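Local coordinates for protein thermosome subunit (Methanococcoides burtonii, PDB 3AQ1) that probably uses ATP binding and hydrolysis to help unfolded proteins fold, as a group II chaperonin that was crystallised as an open-state monomer, at residues Glu122-Leu127 with Gly159-Ser164; Ile151-Arg156 with Ala341-Leu346. All blocks are in the same frame, centred on the assembly; numbering follows the deposited sequence.

Contact 1: residues Glu122-Leu127 with Gly159-Ser164; sequences EKLSAL and GSIDDS
Ile161 reaches from the loop between strands 151-157 and 165-167 onto helix 121-132, where Lys123 and Leu124 receive it in the intermediate domain of the group II chaperonin fold. The loop makes one short 3-10 turn here, and that turn presents the isoleucine to the helix. The tight part of the contact is around Ile161 CD1. With CG1 anti to the backbone N (chi1 -170°) and CD1 continuing outward, the long branch of Ile161 crosses Leu124 at about a right angle, and Ile161 CD1 lies 3.5 Å from Leu124 CD1. Leu124 in turn rests on Leu338 and Ala341 of helix 332-355, and Ile161 is buried. Its other branch serves the outer side: Ile161 CG2 packs 3.4 Å from Lys123 CD, against the aliphatic stem of the lysine. One helical turn on, Leu127 uses a single methyl, CD2, which sits 3.7 Å from Ser164 CB; Leu327 of strand 323-329 touches both residues. The hydroxyl of Ser164 is held mainly by the backbone N of His328.

Toward solvent the contact is looser. Extended beyond CG, Lys123 runs across Asp162 at about a right angle, and Lys123 NZ meets Asp162 OD2 at 3.1 Å in a salt bridge whose hydrogen bond is weak. Both residues are exposed and both touch a crystal neighbour, so the lattice may influence this pairing. Farther from the helix, the loop is tied back on itself: Ser160 N donates to Asp163 OD2 over 3.1 Å in a nearly straight bond (174°), the N-H coming from above the carboxylate, 54° out of its plane.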
ATOM      1  N   GLU A 122       3.800 -19.368  -0.925  1.00 55.35           N
ATOM      2  CA  GLU A 122       5.242 -19.185  -0.782  1.00 51.15           C
ATOM      3  C   GLU A 122       5.839 -18.301  -1.878  1.00 53.28           C
ATOM      4  O   GLU A 122       6.536 -17.332  -1.588  1.00 57.14           O
ATOM      5  CB  GLU A 122       5.963 -20.535  -0.761  1.00 52.19           C
ATOM      6  CG  GLU A 122       5.576 -21.448   0.395  1.00 61.70           C
ATOM      7  CD  GLU A 122       4.247 -22.182   0.189  1.00 77.69           C
ATOM      8  OE1 GLU A 122       3.767 -22.295  -0.965  1.00 81.85           O
ATOM      9  OE2 GLU A 122       3.690 -22.662   1.198  1.00 86.10           O
ATOM     10  N   LYS A 123       5.568 -18.650  -3.133  1.00 49.20           N
ATOM     11  CA  LYS A 123       6.173 -17.973  -4.281  1.00 43.29           C
ATOM     12  C   LYS A 123       5.691 -16.539  -4.470  1.00 50.32           C
ATOM     13  O   LYS A 123       6.475 -15.664  -4.829  1.00 49.64           O
ATOM     14  CB  LYS A 123       5.965 -18.768  -5.578  1.00 37.62           C
ATOM     15  CG  LYS A 123       6.818 -20.036  -5.710  1.00 41.78           C
ATOM     16  CD  LYS A 123       6.271 -20.945  -6.818  1.00 55.03           C
ATOM     17  CE  LYS A 123       6.961 -22.311  -6.887  1.00 58.51           C
ATOM     18  NZ  LYS A 123       6.253 -23.221  -7.843  1.00 56.68           N
ATOM     19  N   LEU A 124       4.408 -16.289  -4.239  1.00 48.38           N
ATOM     20  CA  LEU A 124       3.910 -14.927  -4.362  1.00 46.74           C
ATOM     21  C   LEU A 124       4.463 -14.028  -3.246  1.00 47.59           C
ATOM     22  O   LEU A 124       4.643 -12.826  -3.429  1.00 50.82           O
ATOM     23  CB  LEU A 124       2.388 -14.894  -4.379  1.00 38.65           C
ATOM     24  CG  LEU A 124       1.838 -13.581  -4.922  1.00 37.86           C
ATOM     25  CD1 LEU A 124       2.267 -13.383  -6.383  1.00 31.66           C
ATOM     26  CD2 LEU A 124       0.342 -13.543  -4.789  1.00 35.85           C
ATOM     27  N   SER A 125       4.748 -14.620  -2.097  1.00 38.69           N
ATOM     28  CA  SER A 125       5.323 -13.875  -0.986  1.00 47.94           C
ATOM     29  C   SER A 125       6.743 -13.417  -1.312  1.00 47.48           C
ATOM     30  O   SER A 125       7.116 -12.267  -1.083  1.00 47.04           O
ATOM     31  CB  SER A 125       5.321 -14.733   0.281  1.00 49.62           C
ATOM     32  OG  SER A 125       4.000 -14.987   0.699  1.00 49.70           O
ATOM     33  N   ALA A 126       7.525 -14.346  -1.844  1.00 37.39           N
ATOM     34  CA  ALA A 126       8.870 -14.066  -2.302  1.00 42.90           C
ATOM     35  C   ALA A 126       8.871 -12.942  -3.330  1.00 38.35           C
ATOM     36  O   ALA A 126       9.699 -12.041  -3.288  1.00 44.01           O
ATOM     37  CB  ALA A 126       9.479 -15.316  -2.895  1.00 21.22           C
ATOM     38  N   LEU A 127       7.935 -13.013  -4.259  1.00 42.63           N
ATOM     39  CA  LEU A 127       7.859 -12.042  -5.327  1.00 44.69           C
ATOM     40  C   LEU A 127       7.508 -10.675  -4.745  1.00 42.34           C
ATOM     41  O   LEU A 127       8.135  -9.677  -5.092  1.00 39.03           O
ATOM     42  CB  LEU A 127       6.832 -12.493  -6.372  1.00 34.16           C
ATOM     43  CG  LEU A 127       6.654 -11.633  -7.607  1.00 36.26           C
ATOM     44  CD1 LEU A 127       8.017 -11.314  -8.168  1.00 34.65           C
ATOM     45  CD2 LEU A 127       5.801 -12.365  -8.620  1.00 40.50           C
ATOM     46  N   GLY A 159       2.448 -20.006 -18.226  1.00 79.96           N
ATOM     47  CA  GLY A 159       3.639 -20.392 -17.486  1.00 64.88           C
ATOM     48  C   GLY A 159       3.399 -20.525 -15.994  1.00 68.46           C
ATOM     49  O   GLY A 159       2.281 -20.786 -15.552  1.00 79.87           O
ATOM     50  N   SER A 160       4.463 -20.336 -15.222  1.00 59.25           N
ATOM     51  CA  SER A 160       4.433 -20.461 -13.773  1.00 52.44           C
ATOM     52  C   SER A 160       4.708 -19.104 -13.133  1.00 60.36           C
ATOM     53  O   SER A 160       5.294 -18.220 -13.754  1.00 64.49           O
ATOM     54  CB  SER A 160       5.475 -21.508 -13.328  1.00 59.22           C
ATOM     55  OG  SER A 160       6.019 -21.270 -12.034  1.00 55.82           O
ATOM     56  N   ILE A 161       4.283 -18.930 -11.891  1.00 56.76           N
ATOM     57  CA  ILE A 161       4.582 -17.702 -11.178  1.00 52.94           C
ATOM     58  C   ILE A 161       6.096 -17.528 -11.075  1.00 63.51           C
ATOM     59  O   ILE A 161       6.592 -16.438 -10.812  1.00 66.37           O
ATOM     60  CB  ILE A 161       3.984 -17.743  -9.785  1.00 49.53           C
ATOM     61  CG1 ILE A 161       4.077 -16.384  -9.112  1.00 40.66           C
ATOM     62  CG2 ILE A 161       4.684 -18.787  -8.953  1.00 53.18           C
ATOM     63  CD1 ILE A 161       3.437 -16.391  -7.765  1.00 49.75           C
ATOM     64  N   ASP A 162       6.823 -18.621 -11.285  1.00 74.06           N
ATOM     65  CA  ASP A 162       8.285 -18.610 -11.220  1.00 78.33           C
ATOM     66  C   ASP A 162       8.907 -17.890 -12.425  1.00 66.92           C
ATOM     67  O   ASP A 162      10.051 -17.440 -12.371  1.00 69.68           O
ATOM     68  CB  ASP A 162       8.825 -20.044 -11.132  1.00 90.09           C
ATOM     69  CG  ASP A 162       8.732 -20.632  -9.729  1.00 97.19           C
ATOM     70  OD1 ASP A 162       8.957 -19.889  -8.742  1.00 80.49           O
ATOM     71  OD2 ASP A 162       8.455 -21.851  -9.625  1.00111.64           O
ATOM     72  N   ASP A 163       8.147 -17.797 -13.509  1.00 49.84           N
ATOM     73  CA  ASP A 163       8.592 -17.118 -14.708  1.00 48.48           C
ATOM     74  C   ASP A 163       8.284 -15.631 -14.597  1.00 60.04           C
ATOM     75  O   ASP A 163       8.467 -14.891 -15.552  1.00 67.43           O
ATOM     76  CB  ASP A 163       7.875 -17.663 -15.950  1.00 59.95           C
ATOM     77  CG  ASP A 163       8.067 -19.153 -16.143  1.00 80.67           C
ATOM     78  OD1 ASP A 163       9.135 -19.678 -15.754  1.00 94.75           O
ATOM     79  OD2 ASP A 163       7.144 -19.795 -16.700  1.00 79.48           O
ATOM     80  N   SER A 164       7.788 -15.183 -13.452  1.00 60.91           N
ATOM     81  CA  SER A 164       7.538 -13.754 -13.295  1.00 61.39           C
ATOM     82  C   SER A 164       8.850 -12.962 -13.313  1.00 55.91           C
ATOM     83  O   SER A 164       9.872 -13.421 -12.814  1.00 55.45           O
ATOM     84  CB  SER A 164       6.711 -13.477 -12.035  1.00 57.47           C
ATOM     85  OG  SER A 164       5.368 -13.907 -12.226  1.00 55.06           O
TER

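Contact 2: residues Ile151-Arg156 with Ala341-Leu346; sequences IKIEKR and ALNDAL
Lys152 NZ is gripped by three oxygens on one face of strand 151-157, while Ile151 and Ile153 on the other face meet Leu342 and Leu346 of helix 332-355. The ammonium forms salt bridges with Glu154 OE1, 3.3 Å from NZ, and with Asp271, and it donates to the carbonyl of Val171. All of that polar chemistry is kept on the side of the strand turned from the helix.

The helix side is apolar. Ile153 carries most of it: CG1 stands beside the backbone N, anti to the carbonyl carbon (chi1 -50°), and the CD1 methyl at the end of this branch lies against both leucines. Ile153 CD1 touches Leu342 CD2 at 3.3 Å and Leu346 CD1 at 3.8 Å, so one methyl bridges residues a helical turn apart. Asn343 ND2 comes within 4.1 Å of the same Ile153 CD1, a van der Waals contact. Ile151 uses both branches on Leu346: Ile151 CD1 lies 3.7 Å from Leu346 CD2, and Ile151 CG2 lies 4.0 Å from Leu346 CD1.

Segments 151-156 and 341-346 run nearly antiparallel (164°), their axes 10.4 Å apart at closest approach. The contact packs helix 332-355 onto the small mixed sheet of the chaperonin intermediate domain. Strand 323-329, whose chain leads on into this helix, lies parallel to 151-157 and hydrogen-bonds to it through Lys152, Glu154 and Arg156. Helix 121-132 packs on the same leucines, Thr128 against Leu342 and also Ala345, Val132 against Leu346.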
ATOM      1  N   ILE A 151       5.541   0.717  -8.445  1.00 56.38           N
ATOM      2  CA  ILE A 151       5.308  -0.628  -8.954  1.00 43.51           C
ATOM      3  C   ILE A 151       4.119  -0.715  -9.899  1.00 44.82           C
ATOM      4  O   ILE A 151       3.024  -0.298  -9.581  1.00 60.83           O
ATOM      5  CB  ILE A 151       5.208  -1.661  -7.829  1.00 41.83           C
ATOM      6  CG1 ILE A 151       6.541  -1.710  -7.078  1.00 43.11           C
ATOM      7  CG2 ILE A 151       4.856  -3.031  -8.391  1.00 26.53           C
ATOM      8  CD1 ILE A 151       6.609  -2.736  -5.991  1.00 43.27           C
ATOM      9  N   LYS A 152       4.364  -1.239 -11.088  1.00 40.16           N
ATOM     10  CA  LYS A 152       3.291  -1.526 -12.019  1.00 46.44           C
ATOM     11  C   LYS A 152       3.202  -3.037 -12.217  1.00 48.43           C
ATOM     12  O   LYS A 152       4.212  -3.707 -12.425  1.00 49.07           O
ATOM     13  CB  LYS A 152       3.525  -0.841 -13.368  1.00 45.75           C
ATOM     14  CG  LYS A 152       2.591  -1.377 -14.439  1.00 49.47           C
ATOM     15  CD  LYS A 152       2.882  -0.839 -15.819  1.00 54.65           C
ATOM     16  CE  LYS A 152       2.064  -1.607 -16.837  1.00 40.90           C
ATOM     17  NZ  LYS A 152       1.825  -0.815 -18.065  1.00 47.40           N
ATOM     18  N   ILE A 153       1.995  -3.577 -12.140  1.00 36.99           N
ATOM     19  CA  ILE A 153       1.817  -4.991 -12.406  1.00 35.95           C
ATOM     20  C   ILE A 153       1.216  -5.152 -13.778  1.00 40.32           C
ATOM     21  O   ILE A 153       0.208  -4.547 -14.099  1.00 61.40           O
ATOM     22  CB  ILE A 153       0.931  -5.680 -11.356  1.00 37.94           C
ATOM     23  CG1 ILE A 153       1.427  -5.342  -9.947  1.00 38.11           C
ATOM     24  CG2 ILE A 153       0.987  -7.153 -11.556  1.00 31.95           C
ATOM     25  CD1 ILE A 153       0.826  -6.200  -8.841  1.00 30.68           C
ATOM     26  N   GLU A 154       1.879  -5.942 -14.604  1.00 46.22           N
ATOM     27  CA  GLU A 154       1.424  -6.221 -15.958  1.00 46.55           C
ATOM     28  C   GLU A 154       1.286  -7.733 -16.020  1.00 55.79           C
ATOM     29  O   GLU A 154       2.272  -8.466 -15.875  1.00 55.32           O
ATOM     30  CB  GLU A 154       2.442  -5.725 -16.994  1.00 38.27           C
ATOM     31  CG  GLU A 154       2.069  -6.030 -18.432  1.00 57.66           C
ATOM     32  CD  GLU A 154       0.971  -5.116 -18.929  1.00 58.47           C
ATOM     33  OE1 GLU A 154       0.874  -3.997 -18.383  1.00 52.08           O
ATOM     34  OE2 GLU A 154       0.206  -5.518 -19.843  1.00 56.76           O
ATOM     35  N   LYS A 155       0.063  -8.212 -16.190  1.00 58.36           N
ATOM     36  CA  LYS A 155      -0.149  -9.647 -16.083  1.00 60.95           C
ATOM     37  C   LYS A 155       0.028 -10.366 -17.413  1.00 62.11           C
ATOM     38  O   LYS A 155      -0.611 -10.038 -18.412  1.00 71.11           O
ATOM     39  CB  LYS A 155      -1.486  -9.980 -15.394  1.00 59.10           C
ATOM     40  CG  LYS A 155      -2.699  -9.326 -15.992  1.00 62.77           C
ATOM     41  CD  LYS A 155      -3.755  -9.020 -14.938  1.00 59.77           C
ATOM     42  CE  LYS A 155      -4.963  -8.369 -15.606  1.00 72.81           C
ATOM     43  NZ  LYS A 155      -5.925  -7.821 -14.618  1.00 83.30           N
ATOM     44  N   ARG A 156       0.939 -11.328 -17.411  1.00 52.91           N
ATOM     45  CA  ARG A 156       1.195 -12.154 -18.574  1.00 61.57           C
ATOM     46  C   ARG A 156       0.642 -13.587 -18.373  1.00 68.32           C
ATOM     47  O   ARG A 156       1.233 -14.407 -17.660  1.00 61.48           O
ATOM     48  CB  ARG A 156       2.698 -12.195 -18.840  1.00 58.68           C
ATOM     49  CG  ARG A 156       3.363 -10.833 -18.898  1.00 63.54           C
ATOM     50  CD  ARG A 156       4.261 -10.713 -20.130  1.00 81.02           C
ATOM     51  NE  ARG A 156       3.490 -10.741 -21.373  1.00 92.30           N
ATOM     52  CZ  ARG A 156       2.441  -9.958 -21.621  1.00 98.95           C
ATOM     53  NH1 ARG A 156       2.022  -9.080 -20.714  1.00100.09           N
ATOM     54  NH2 ARG A 156       1.805 -10.053 -22.779  1.00100.12           N
ATOM     55  N   ALA A 341      -4.111 -10.481  -5.371  1.00 38.52           N
ATOM     56  CA  ALA A 341      -3.362 -10.883  -4.199  1.00 45.58           C
ATOM     57  C   ALA A 341      -2.079 -10.038  -4.030  1.00 52.74           C
ATOM     58  O   ALA A 341      -1.908  -9.357  -3.011  1.00 51.94           O
ATOM     59  CB  ALA A 341      -3.060 -12.366  -4.253  1.00 41.78           C
ATOM     60  N   LEU A 342      -1.203 -10.073  -5.034  1.00 45.18           N
ATOM     61  CA  LEU A 342       0.027  -9.270  -5.046  1.00 45.12           C
ATOM     62  C   LEU A 342      -0.202  -7.806  -4.669  1.00 47.24           C
ATOM     63  O   LEU A 342       0.534  -7.252  -3.852  1.00 44.61           O
ATOM     64  CB  LEU A 342       0.710  -9.358  -6.421  1.00 44.66           C
ATOM     65  CG  LEU A 342       2.051  -8.681  -6.695  1.00 41.21           C
ATOM     66  CD1 LEU A 342       3.150  -9.172  -5.773  1.00 34.62           C
ATOM     67  CD2 LEU A 342       2.399  -8.979  -8.112  1.00 50.71           C
ATOM     68  N   ASN A 343      -1.216  -7.176  -5.259  1.00 46.47           N
ATOM     69  CA  ASN A 343      -1.517  -5.794  -4.911  1.00 47.62           C
ATOM     70  C   ASN A 343      -1.691  -5.629  -3.407  1.00 49.48           C
ATOM     71  O   ASN A 343      -1.138  -4.721  -2.822  1.00 52.33           O
ATOM     72  CB  ASN A 343      -2.736  -5.264  -5.672  1.00 53.13           C
ATOM     73  CG  ASN A 343      -2.359  -4.245  -6.726  1.00 74.55           C
ATOM     74  OD1 ASN A 343      -1.667  -3.265  -6.434  1.00 81.60           O
ATOM     75  ND2 ASN A 343      -2.808  -4.467  -7.962  1.00 80.10           N
ATOM     76  N   ASP A 344      -2.438  -6.522  -2.769  1.00 49.91           N
ATOM     77  CA  ASP A 344      -2.606  -6.419  -1.329  1.00 49.43           C
ATOM     78  C   ASP A 344      -1.299  -6.632  -0.585  1.00 49.12           C
ATOM     79  O   ASP A 344      -0.941  -5.837   0.283  1.00 51.73           O
ATOM     80  CB  ASP A 344      -3.660  -7.395  -0.825  1.00 54.42           C
ATOM     81  CG  ASP A 344      -5.049  -6.990  -1.217  1.00 59.03           C
ATOM     82  OD1 ASP A 344      -5.268  -5.783  -1.446  1.00 63.62           O
ATOM     83  OD2 ASP A 344      -5.919  -7.881  -1.303  1.00 66.57           O
ATOM     84  N   ALA A 345      -0.586  -7.701  -0.926  1.00 40.73           N
ATOM     85  CA  ALA A 345       0.657  -8.015  -0.232  1.00 38.79           C
ATOM     86  C   ALA A 345       1.689  -6.899  -0.370  1.00 44.45           C
ATOM     87  O   ALA A 345       2.358  -6.554   0.600  1.00 51.14           O
ATOM     88  CB  ALA A 345       1.222  -9.332  -0.705  1.00 36.74           C
ATOM     89  N   LEU A 346       1.820  -6.345  -1.575  1.00 47.28           N
ATOM     90  CA  LEU A 346       2.750  -5.246  -1.811  1.00 47.77           C
ATOM     91  C   LEU A 346       2.481  -4.116  -0.817  1.00 44.43           C
ATOM     92  O   LEU A 346       3.391  -3.663  -0.130  1.00 49.37           O
ATOM     93  CB  LEU A 346       2.661  -4.734  -3.261  1.00 46.12           C
ATOM     94  CG  LEU A 346       3.299  -5.604  -4.352  1.00 43.58           C
ATOM     95  CD1 LEU A 346       2.783  -5.256  -5.731  1.00 43.65           C
ATOM     96  CD2 LEU A 346       4.802  -5.551  -4.313  1.00 36.50           C
TER

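Both contacts belong to one alpha/beta layer of the intermediate domain, with centres about 11 Å apart. Contact 2 is its buried part, joining strand to helix mainly through aliphatic side chains. Contact 1 lies nearer the surface, about 20 Å from the centre of the chain against about 11 Å for contact 2, and there a loop and a helix add an exposed ion pair to their apolar packing. The loop of contact 1 follows the strand of contact 2, and helix 121-132 lies against helix 332-355. The two meet directly at Leu124 CD2, which packs 3.6 Å from Ala341 CB and makes the apolar interior continuous between them.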